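Local coordinates for beta-mannosidase (PDB 4CVU), which probably cleaves terminal beta-linked mannose from the non-reducing ends of oligosaccharides, as a fungal glycoside hydrolase of family 2, at residues D113-V118 and P160-A165; D360-S365 and G370-F375; K309-W314 and Q322-T327. One frame throughout, in Å; residues are numbered along the deposited sequence.

The three contacts belong to three successive parts of a family 2 glycoside hydrolase. Interaction 1 lies in the galactose-binding-like domain, where a glycan attached to the protein itself, not a substrate, packs beside it. Interaction 3 closes a loop onto a strand of the following immunoglobulin-like domain, and interaction 2 lies where the chain leads into the catalytic domain, a (beta/alpha)8 barrel in this family. None touches another: interactions 2 and 3 come closest, about 10 Å between nearest atoms, while interaction 1 stays about 28 Å from interaction 2 and 29 Å from interaction 3. Two linked N-acetylglucosamines meet interaction 1; a cadmium ion lies about 4 Å from the Gln362 side chain.

Interaction 1. Residues D113-V118 and P160-A165; sequences DTYATV and PRIINA. With NAG (2-acetamido-2-deoxy-beta-D-glucopyranose), chain C; NAG (2-acetamido-2-deoxy-beta-D-glucopyranose), chain B.
With CG lying beside its backbone N and anti to the carbonyl carbon (chi1 -60°), Tyr115 extends its phenol toward helix 159-168, where the beta branch of Ile162 meets it. The Ile162 torsion (chi1 -65°) sends CG1 and CG2 to different parts of the tyrosine. CG2 stands over one ring face in a CH-pi contact, 3.8 Å from the centroid of Tyr115 and 14° off the ring normal, while Ile162 CD1 reaches back along the side chain to lie 3.7 Å from Tyr115 CB. The two side chains run antiparallel, overlapping along their lengths. Ile163, one residue on, comes in perpendicular to Tyr115: its CG2 approaches the ring edge, 3.9 Å from Tyr115 OH, so one isoleucine covers a face and the next borders the phenol end.

The sugars of an attached glycan pack alongside. NAG of chain C carries NAG of chain B through its O4, and the acetamido O7 of the latter comes obliquely to within 4.1 Å of Tyr115 CD1. Thr117 OG1 donates to O6 of the chain C sugar at 2.9 Å, and C5 of the chain B sugar lies 3.3 Å from the same OG1. Before the tyrosine, a cis peptide between Asp113 and Thr114, a rare geometry without proline, turns the chain into Tyr115.

Within the galactose-binding-like beta-sandwich, Val159 and Ile166 of the same helix also touch Tyr115. Strand 116-120 runs antiparallel between strands 152-156 and 123-126 of a six-strand sheet, and the helix that Tyr115 meets follows directly on strand 152-156.

Interaction 2. Residues D360-S365 and G370-F375; sequences DAQIAS and GNNWHF
Gln362 and Asn372 meet amide to amide through one nearly straight hydrogen bond. Gln362 NE2 donates to Asn372 OD1 at 3.0 Å with an N-H...O angle of 171°; the donor lies in the carbonyl plane of the asparagine, on a lone pair, and the acceptor lies in the plane of the glutamine amide. The two flat groups are also almost coplanar, 9° apart. Across the other side of the pair, Gln362 OE1 stays 3.5 Å from Asn372 ND2, so the amides share one bond rather than a closed pair. Gln362 reaches this far because its chain is extended beyond CG (chi2 174°), pointing from the helix toward the partner, which approaches from the opposite direction.

Asn372 OD1 also faces the edge of the His374 ring, in its plane, with CE1 of His374 3.1 Å away. That ring is in turn positioned by His374 NE2, which is hydrogen-bonded to Glu376 OE2. The asparagine amide is held at its other end by ND2, which is hydrogen-bonded to Gly356 O.

Here the chain leads into the catalytic domain, a (beta/alpha)8 barrel in this family. Strand 374-377 pairs antiparallel with 351-354 and with 380-389, the last of which also pairs in parallel with strands 418-421 and 702-705. Trp373 and His374 both face Ser354 in a classic beta bulge.

On the helix, Ser365 OG donates to Gln362 O at 2.7 Å, tying the last residue of the segment back to the backbone of the glutamine.

Interaction 3. Residues K309-W314 and Q322-T327; sequences KPKLWW and QLYNIT
Tyr324 and Lys311 join strand 324-332 to the loop that precedes it in the immunoglobulin-like domain of the family 2 fold. The tyrosine turns its ring to the side of its own backbone N (chi1 -66°), which carries the phenol across to the loop and sets its oxygen against the Lys311 backbone. Its OH accepts a hydrogen bond from Lys311 N at 3.0 Å, with an N-H...O angle of 156°, while Lys311 O lies in the ring plane at the edge of Tyr324, 3.7 Å from CE2. A phenylalanine in place of Tyr324 would probably leave the Lys311 amide without this acceptor.

Gln322 sends CG anti to its backbone N and then bends at chi2 (70°), which lays CG 3.7 Å from Lys311 CB and holds NE2 above one face of the Tyr324 ring, offset toward the rim. From there NE2 makes weak bonds to Leu323 O and to Asp276 OD2.

Trp313 and Leu323 extend in parallel from their backbones, with Leu323 CD2 3.4 Å from Trp313 CD1. Gln322 O lies at the indole edge, in its plane and 3.4 Å from CD1, while NE1 donates to Asp437 O, tying the loop to helix 430-439.

A single water donates to both backbones: 2.7 Å to Lys311 O and 2.9 Å to Gln322 O.

Interaction 1. Residues D113-V118 and P160-A165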
loop_
_atom_site.group_PDB
_atom_site.type_symbol
_atom_site.label_atom_id
_atom_site.label_comp_id
_atom_site.label_asym_id
_atom_site.label_seq_id
_atom_site.Cartn_x
_atom_site.Cartn_y
_atom_site.Cartn_z
ATOM N N ASP A 113 -14.234 4.518 27.271
ATOM C CA ASP A 113 -14.296 3.228 26.602
ATOM C C ASP A 113 -13.119 2.403 27.043
ATOM O O ASP A 113 -11.982 2.753 26.688
ATOM C CB ASP A 113 -14.230 3.465 25.078
ATOM C CG ASP A 113 -14.378 2.198 24.266
ATOM O OD1 ASP A 113 -14.748 1.119 24.781
ATOM O OD2 ASP A 113 -14.157 2.299 23.039
ATOM N N THR A 114 -13.311 1.367 27.874
ATOM C CA THR A 114 -14.494 1.119 28.713
ATOM C C THR A 114 -14.098 1.049 30.237
ATOM O O THR A 114 -14.361 1.979 30.987
ATOM C CB THR A 114 -15.227 -0.178 28.265
ATOM O OG1 THR A 114 -15.867 0.056 27.016
ATOM C CG2 THR A 114 -16.289 -0.607 29.262
ATOM N N TYR A 115 -13.468 -0.059 30.663
ATOM C CA TYR A 115 -12.961 -0.205 32.030
ATOM C C TYR A 115 -11.813 0.786 32.212
ATOM O O TYR A 115 -10.833 0.751 31.461
ATOM C CB TYR A 115 -12.436 -1.601 32.320
ATOM C CG TYR A 115 -13.420 -2.756 32.190
ATOM C CD1 TYR A 115 -14.373 -3.009 33.166
ATOM C CD2 TYR A 115 -13.347 -3.623 31.118
ATOM C CE1 TYR A 115 -15.263 -4.091 33.041
ATOM C CE2 TYR A 115 -14.191 -4.715 31.003
ATOM C CZ TYR A 115 -15.165 -4.942 31.942
ATOM O OH TYR A 115 -16.023 -6.039 31.779
ATOM N N ALA A 116 -11.942 1.672 33.194
ATOM C CA ALA A 116 -10.959 2.726 33.428
ATOM C C ALA A 116 -10.778 2.979 34.943
ATOM O O ALA A 116 -11.608 2.615 35.771
ATOM C CB ALA A 116 -11.390 3.997 32.730
ATOM N N THR A 117 -9.660 3.589 35.277
ATOM C CA THR A 117 -9.406 4.015 36.640
ATOM C C THR A 117 -9.101 5.508 36.549
ATOM O O THR A 117 -8.090 5.898 35.974
ATOM C CB THR A 117 -8.227 3.231 37.253
ATOM O OG1 THR A 117 -8.534 1.834 37.253
ATOM C CG2 THR A 117 -7.935 3.683 38.692
ATOM N N VAL A 118 -9.995 6.333 37.082
ATOM C CA VAL A 118 -9.843 7.780 37.001
ATOM C C VAL A 118 -9.140 8.276 38.266
ATOM O O VAL A 118 -9.542 7.906 39.379
ATOM C CB VAL A 118 -11.218 8.468 36.871
ATOM C CG1 VAL A 118 -11.053 9.971 36.684
ATOM C CG2 VAL A 118 -12.022 7.872 35.719
ATOM N N PRO A 160 -10.030 -7.586 26.743
ATOM C CA PRO A 160 -9.949 -9.032 26.660
ATOM C C PRO A 160 -9.433 -9.676 27.939
ATOM O O PRO A 160 -9.939 -10.706 28.365
ATOM C CB PRO A 160 -8.918 -9.242 25.566
ATOM C CG PRO A 160 -9.125 -8.104 24.647
ATOM C CD PRO A 160 -9.480 -6.950 25.531
ATOM N N ARG A 161 -8.416 -9.068 28.519
ATOM C CA ARG A 161 -7.815 -9.589 29.755
ATOM C C ARG A 161 -8.805 -9.531 30.901
ATOM O O ARG A 161 -8.957 -10.505 31.634
ATOM C CB ARG A 161 -6.556 -8.807 30.130
ATOM C CG ARG A 161 -5.916 -9.297 31.428
ATOM C CD ARG A 161 -4.448 -8.926 31.492
ATOM N NE ARG A 161 -4.294 -7.488 31.611
ATOM C CZ ARG A 161 -3.245 -6.790 31.185
ATOM N NH1 ARG A 161 -2.231 -7.360 30.574
ATOM N NH2 ARG A 161 -3.236 -5.486 31.350
ATOM N N ILE A 162 -9.496 -8.404 31.029
ATOM C CA ILE A 162 -10.466 -8.236 32.092
ATOM C C ILE A 162 -11.661 -9.205 31.909
ATOM O O ILE A 162 -12.062 -9.870 32.859
ATOM C CB ILE A 162 -10.912 -6.770 32.217
ATOM C CG1 ILE A 162 -9.746 -5.871 32.652
ATOM C CG2 ILE A 162 -12.006 -6.597 33.245
ATOM C CD1 ILE A 162 -10.063 -4.388 32.586
ATOM N N ILE A 163 -12.231 -9.298 30.705
ATOM C CA ILE A 163 -13.354 -10.255 30.466
ATOM C C ILE A 163 -12.920 -11.732 30.530
ATOM O O ILE A 163 -13.729 -12.618 30.897
ATOM C CB ILE A 163 -14.138 -10.001 29.153
ATOM C CG1 ILE A 163 -13.225 -10.182 27.916
ATOM C CG2 ILE A 163 -14.797 -8.637 29.201
ATOM C CD1 ILE A 163 -13.750 -9.601 26.616
ATOM N N ASN A 164 -11.670 -12.015 30.164
ATOM C CA ASN A 164 -11.132 -13.349 30.382
ATOM C C ASN A 164 -11.054 -13.666 31.888
ATOM O O ASN A 164 -11.426 -14.755 32.288
ATOM C CB ASN A 164 -9.782 -13.555 29.691
ATOM C CG ASN A 164 -9.906 -13.550 28.177
ATOM O OD1 ASN A 164 -11.001 -13.572 27.637
ATOM N ND2 ASN A 164 -8.790 -13.507 27.495
ATOM N N ALA A 165 -10.625 -12.695 32.685
ATOM C CA ALA A 165 -10.511 -12.867 34.143
ATOM C C ALA A 165 -11.887 -13.042 34.786
ATOM O O ALA A 165 -12.058 -13.897 35.656
ATOM C CB ALA A 165 -9.757 -11.692 34.763
HETATM C C1 NAG C . -5.358 -1.637 33.797
HETATM C C2 NAG C . -4.666 -1.477 35.174
HETATM C C3 NAG C . -5.558 -2.015 36.283
HETATM C C4 NAG C . -6.983 -1.474 36.192
HETATM C C5 NAG C . -7.539 -1.567 34.748
HETATM C C6 NAG C . -8.901 -0.853 34.595
HETATM C C7 NAG C . -2.242 -1.500 35.100
HETATM C C8 NAG C . -0.955 -2.269 35.132
HETATM N N2 NAG C . -3.384 -2.173 35.206
HETATM O O3 NAG C . -4.974 -1.666 37.529
HETATM O O4 NAG C . -7.799 -2.246 37.061
HETATM O O5 NAG C . -6.627 -1.012 33.816
HETATM O O6 NAG C . -8.773 0.558 34.652
HETATM O O7 NAG C . -2.210 -0.295 34.972
HETATM C C1 NAG B . -8.450 -1.413 38.056
HETATM C C2 NAG B . -9.658 -2.139 38.647
HETATM C C3 NAG B . -10.347 -1.291 39.724
HETATM C C4 NAG B . -9.343 -0.745 40.725
HETATM C C5 NAG B . -8.183 -0.064 39.977
HETATM C C6 NAG B . -7.128 0.465 40.938
HETATM C C7 NAG B . -10.865 -3.600 37.057
HETATM C C8 NAG B . -10.053 -4.776 37.411
HETATM N N2 NAG B . -10.634 -2.438 37.625
HETATM O O3 NAG B . -11.364 -2.031 40.357
HETATM O O4 NAG B . -10.030 0.197 41.531
HETATM O O5 NAG B . -7.572 -1.006 39.111
HETATM O O6 NAG B . -6.560 -0.672 41.527
HETATM O O7 NAG B . -11.743 -3.713 36.183
#

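Interaction 2. Residues D360-S365 and G370-F375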
loop_
_atom_site.group_PDB
_atom_site.type_symbol
_atom_site.label_atom_id
_atom_site.label_comp_id
_atom_site.label_asym_id
_atom_site.label_seq_id
_atom_site.Cartn_x
_atom_site.Cartn_y
_atom_site.Cartn_z
ATOM N N ASP A 360 -59.847 -8.313 13.963
ATOM C CA ASP A 360 -60.968 -8.861 13.180
ATOM C C ASP A 360 -61.231 -7.997 11.957
ATOM O O ASP A 360 -61.462 -8.505 10.868
ATOM C CB ASP A 360 -62.247 -8.959 14.031
ATOM C CG ASP A 360 -62.137 -9.972 15.123
ATOM O OD1 ASP A 360 -61.442 -10.979 14.910
ATOM O OD2 ASP A 360 -62.753 -9.791 16.193
ATOM N N ALA A 361 -61.184 -6.681 12.161
ATOM C CA ALA A 361 -61.275 -5.705 11.075
ATOM C C ALA A 361 -60.240 -5.954 9.976
ATOM O O ALA A 361 -60.547 -5.909 8.775
ATOM C CB ALA A 361 -61.121 -4.291 11.637
ATOM N N GLN A 362 -59.004 -6.209 10.360
ATOM C CA GLN A 362 -57.971 -6.467 9.347
ATOM C C GLN A 362 -58.283 -7.791 8.637
ATOM O O GLN A 362 -58.176 -7.909 7.411
ATOM C CB GLN A 362 -56.581 -6.509 10.013
ATOM C CG GLN A 362 -55.982 -5.130 10.309
ATOM C CD GLN A 362 -54.676 -5.202 11.102
ATOM O OE1 GLN A 362 -54.672 -5.480 12.307
ATOM N NE2 GLN A 362 -53.560 -4.922 10.430
ATOM N N ILE A 363 -58.666 -8.798 9.413
ATOM C CA ILE A 363 -59.008 -10.092 8.839
ATOM C C ILE A 363 -60.149 -9.979 7.813
ATOM O O ILE A 363 -60.049 -10.515 6.707
ATOM C CB ILE A 363 -59.338 -11.121 9.929
ATOM C CG1 ILE A 363 -58.041 -11.495 10.683
ATOM C CG2 ILE A 363 -59.950 -12.364 9.307
ATOM C CD1 ILE A 363 -58.246 -12.245 11.977
ATOM N N ALA A 364 -61.219 -9.268 8.166
ATOM C CA ALA A 364 -62.351 -9.089 7.249
ATOM C C ALA A 364 -61.963 -8.282 6.006
ATOM O O ALA A 364 -62.595 -8.424 4.959
ATOM C CB ALA A 364 -63.513 -8.427 7.960
ATOM N N SER A 365 -60.918 -7.456 6.103
ATOM C CA SER A 365 -60.408 -6.766 4.940
ATOM C C SER A 365 -59.608 -7.699 4.008
ATOM O O SER A 365 -59.326 -7.340 2.864
ATOM C CB SER A 365 -59.577 -5.538 5.336
ATOM O OG SER A 365 -58.239 -5.857 5.647
ATOM N N GLY A 370 -52.683 -13.345 12.536
ATOM C CA GLY A 370 -51.384 -13.417 13.156
ATOM C C GLY A 370 -51.092 -12.147 13.927
ATOM O O GLY A 370 -51.926 -11.650 14.689
ATOM N N ASN A 371 -49.877 -11.640 13.734
ATOM C CA ASN A 371 -49.464 -10.421 14.397
ATOM C C ASN A 371 -48.852 -9.445 13.397
ATOM O O ASN A 371 -48.163 -9.828 12.482
ATOM C CB ASN A 371 -48.423 -10.734 15.455
ATOM C CG ASN A 371 -49.019 -11.145 16.760
ATOM O OD1 ASN A 371 -49.565 -12.232 16.885
ATOM N ND2 ASN A 371 -48.916 -10.257 17.764
ATOM N N ASN A 372 -49.070 -8.190 13.647
ATOM C CA ASN A 372 -48.588 -7.164 12.804
ATOM C C ASN A 372 -47.116 -7.095 13.005
ATOM O O ASN A 372 -46.597 -7.664 13.962
ATOM C CB ASN A 372 -49.167 -5.845 13.265
ATOM C CG ASN A 372 -50.583 -5.662 12.841
ATOM O OD1 ASN A 372 -50.857 -5.247 11.736
ATOM N ND2 ASN A 372 -51.480 -5.940 13.732
ATOM N N TRP A 373 -46.452 -6.408 12.101
ATOM C CA TRP A 373 -45.108 -5.847 12.303
ATOM C C TRP A 373 -44.988 -4.708 11.309
ATOM O O TRP A 373 -44.565 -4.925 10.219
ATOM C CB TRP A 373 -44.001 -6.890 12.094
ATOM C CG TRP A 373 -42.661 -6.454 12.511
ATOM C CD1 TRP A 373 -41.888 -5.488 11.949
ATOM C CD2 TRP A 373 -41.914 -6.957 13.635
ATOM N NE1 TRP A 373 -40.706 -5.372 12.639
ATOM C CE2 TRP A 373 -40.702 -6.250 13.686
ATOM C CE3 TRP A 373 -42.164 -7.911 14.594
ATOM C CZ2 TRP A 373 -39.759 -6.465 14.657
ATOM C CZ3 TRP A 373 -41.236 -8.129 15.587
ATOM C CH2 TRP A 373 -40.013 -7.401 15.602
ATOM N N HIS A 374 -45.397 -3.516 11.706
ATOM C CA HIS A 374 -45.315 -2.342 10.871
ATOM C C HIS A 374 -45.242 -1.037 11.660
ATOM O O HIS A 374 -45.407 -1.013 12.841
ATOM C CB HIS A 374 -46.431 -2.287 9.818
ATOM C CG HIS A 374 -47.783 -1.976 10.366
ATOM N ND1 HIS A 374 -48.671 -2.952 10.754
ATOM C CD2 HIS A 374 -48.402 -0.797 10.580
ATOM C CE1 HIS A 374 -49.772 -2.388 11.185
ATOM N NE2 HIS A 374 -49.635 -1.082 11.091
ATOM N N PHE A 375 -45.013 0.042 10.937
ATOM C CA PHE A 375 -44.886 1.347 11.508
ATOM C C PHE A 375 -46.032 2.257 11.036
ATOM O O PHE A 375 -46.518 2.092 9.923
ATOM C CB PHE A 375 -43.538 1.924 11.114
ATOM C CG PHE A 375 -42.368 1.301 11.821
ATOM C CD1 PHE A 375 -41.761 0.153 11.334
ATOM C CD2 PHE A 375 -41.853 1.884 12.978
ATOM C CE1 PHE A 375 -40.684 -0.379 11.990
ATOM C CE2 PHE A 375 -40.765 1.351 13.623
ATOM C CZ PHE A 375 -40.198 0.217 13.151
#

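Interaction 3. Residues K309-W314 and Q322-T327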
loop_
_atom_site.group_PDB
_atom_site.type_symbol
_atom_site.label_atom_id
_atom_site.label_comp_id
_atom_site.label_asym_id
_atom_site.label_seq_id
_atom_site.Cartn_x
_atom_site.Cartn_y
_atom_site.Cartn_z
ATOM N N LYS A 309 -52.282 23.682 17.289
ATOM C CA LYS A 309 -51.188 24.673 17.242
ATOM C C LYS A 309 -49.911 24.182 16.502
ATOM O O LYS A 309 -49.450 24.821 15.568
ATOM C CB LYS A 309 -50.849 25.188 18.643
ATOM N N PRO A 310 -49.336 23.052 16.924
ATOM C CA PRO A 310 -48.047 22.667 16.318
ATOM C C PRO A 310 -48.180 21.994 14.955
ATOM O O PRO A 310 -49.042 21.146 14.778
ATOM C CB PRO A 310 -47.455 21.679 17.331
ATOM C CG PRO A 310 -48.434 21.575 18.454
ATOM C CD PRO A 310 -49.746 22.105 17.966
ATOM N N LYS A 311 -47.320 22.393 14.014
ATOM C CA LYS A 311 -47.204 21.738 12.720
ATOM C C LYS A 311 -46.422 20.416 12.826
ATOM O O LYS A 311 -45.435 20.344 13.551
ATOM C CB LYS A 311 -46.517 22.673 11.739
ATOM C CG LYS A 311 -47.360 23.885 11.372
ATOM C CD LYS A 311 -46.595 24.808 10.453
ATOM C CE LYS A 311 -47.379 26.072 10.169
ATOM N NZ LYS A 311 -47.269 26.434 8.726
ATOM N N LEU A 312 -46.890 19.383 12.123
ATOM C CA LEU A 312 -46.379 18.021 12.288
ATOM C C LEU A 312 -45.051 17.738 11.551
ATOM O O LEU A 312 -44.793 18.252 10.477
ATOM C CB LEU A 312 -47.437 16.979 11.894
ATOM C CG LEU A 312 -48.767 17.016 12.651
ATOM C CD1 LEU A 312 -49.612 15.785 12.358
ATOM C CD2 LEU A 312 -48.553 17.125 14.141
ATOM N N TRP A 313 -44.216 16.936 12.182
ATOM C CA TRP A 313 -43.028 16.374 11.550
ATOM C C TRP A 313 -43.429 15.132 10.767
ATOM O O TRP A 313 -44.203 14.298 11.256
ATOM C CB TRP A 313 -41.998 16.028 12.621
ATOM C CG TRP A 313 -40.653 15.490 12.130
ATOM C CD1 TRP A 313 -39.500 16.208 11.951
ATOM C CD2 TRP A 313 -40.320 14.117 11.821
ATOM N NE1 TRP A 313 -38.473 15.368 11.526
ATOM C CE2 TRP A 313 -38.951 14.085 11.454
ATOM C CE3 TRP A 313 -41.047 12.917 11.799
ATOM C CZ2 TRP A 313 -38.309 12.912 11.067
ATOM C CZ3 TRP A 313 -40.375 11.730 11.431
ATOM C CH2 TRP A 313 -39.039 11.751 11.066
ATOM N N TRP A 314 -42.898 15.035 9.557
ATOM C CA TRP A 314 -43.043 13.845 8.721
ATOM C C TRP A 314 -41.663 13.378 8.221
ATOM O O TRP A 314 -40.734 14.181 8.078
ATOM C CB TRP A 314 -43.923 14.159 7.499
ATOM C CG TRP A 314 -45.292 14.667 7.844
ATOM C CD1 TRP A 314 -45.650 15.970 7.999
ATOM C CD2 TRP A 314 -46.487 13.893 8.050
ATOM N NE1 TRP A 314 -46.979 16.065 8.286
ATOM C CE2 TRP A 314 -47.525 14.809 8.329
ATOM C CE3 TRP A 314 -46.783 12.529 8.023
ATOM C CZ2 TRP A 314 -48.828 14.405 8.583
ATOM C CZ3 TRP A 314 -48.088 12.119 8.274
ATOM C CH2 TRP A 314 -49.099 13.064 8.549
ATOM N N GLN A 322 -40.795 19.510 9.948
ATOM C CA GLN A 322 -41.006 20.601 10.892
ATOM C C GLN A 322 -40.378 20.293 12.241
ATOM O O GLN A 322 -40.708 19.298 12.877
ATOM C CB GLN A 322 -42.503 20.844 11.085
ATOM C CG GLN A 322 -42.825 22.059 11.949
ATOM C CD GLN A 322 -42.497 23.372 11.250
ATOM O OE1 GLN A 322 -43.004 23.645 10.160
ATOM N NE2 GLN A 322 -41.653 24.194 11.883
ATOM N N LEU A 323 -39.493 21.170 12.677
ATOM C CA LEU A 323 -38.865 21.028 13.980
ATOM C C LEU A 323 -39.038 22.330 14.752
ATOM O O LEU A 323 -39.258 23.370 14.148
ATOM C CB LEU A 323 -37.365 20.686 13.844
ATOM C CG LEU A 323 -37.131 19.332 13.176
ATOM C CD1 LEU A 323 -35.658 19.171 12.877
ATOM C CD2 LEU A 323 -37.655 18.175 14.042
ATOM N N TYR A 324 -38.878 22.247 16.074
ATOM C CA TYR A 324 -38.965 23.400 16.938
ATOM C C TYR A 324 -37.856 23.364 17.973
ATOM O O TYR A 324 -37.478 22.294 18.418
ATOM C CB TYR A 324 -40.330 23.410 17.666
ATOM C CG TYR A 324 -41.547 23.608 16.784
ATOM C CD1 TYR A 324 -41.973 24.886 16.435
ATOM C CD2 TYR A 324 -42.320 22.528 16.360
ATOM C CE1 TYR A 324 -43.099 25.086 15.648
ATOM C CE2 TYR A 324 -43.438 22.711 15.576
ATOM C CZ TYR A 324 -43.833 23.996 15.227
ATOM O OH TYR A 324 -44.939 24.183 14.447
ATOM N N ASN A 325 -37.359 24.530 18.370
ATOM C CA ASN A 325 -36.491 24.634 19.534
ATOM C C ASN A 325 -37.319 24.858 20.813
ATOM O O ASN A 325 -38.194 25.711 20.845
ATOM C CB ASN A 325 -35.453 25.744 19.349
ATOM C CG ASN A 325 -34.410 25.402 18.265
ATOM O OD1 ASN A 325 -34.283 24.244 17.850
ATOM N ND2 ASN A 325 -33.644 26.403 17.826
ATOM N N ILE A 326 -37.041 24.069 21.842
ATOM C CA ILE A 326 -37.661 24.202 23.136
ATOM C C ILE A 326 -36.550 24.489 24.118
ATOM O O ILE A 326 -35.652 23.658 24.306
ATOM C CB ILE A 326 -38.497 22.959 23.549
ATOM C CG1 ILE A 326 -39.030 23.103 24.986
ATOM C CG2 ILE A 326 -37.714 21.669 23.451
ATOM C CD1 ILE A 326 -40.093 22.081 25.364
ATOM N N THR A 327 -36.601 25.686 24.710
ATOM C CA THR A 327 -35.695 26.072 25.781
ATOM C C THR A 327 -36.465 25.998 27.102
ATOM O O THR A 327 -37.555 26.581 27.233
ATOM C CB THR A 327 -35.129 27.491 25.556
ATOM O OG1 THR A 327 -34.465 27.548 24.289
ATOM C CG2 THR A 327 -34.141 27.877 26.642
HETATM O O HOH W 1 -43.151 19.214 14.456
#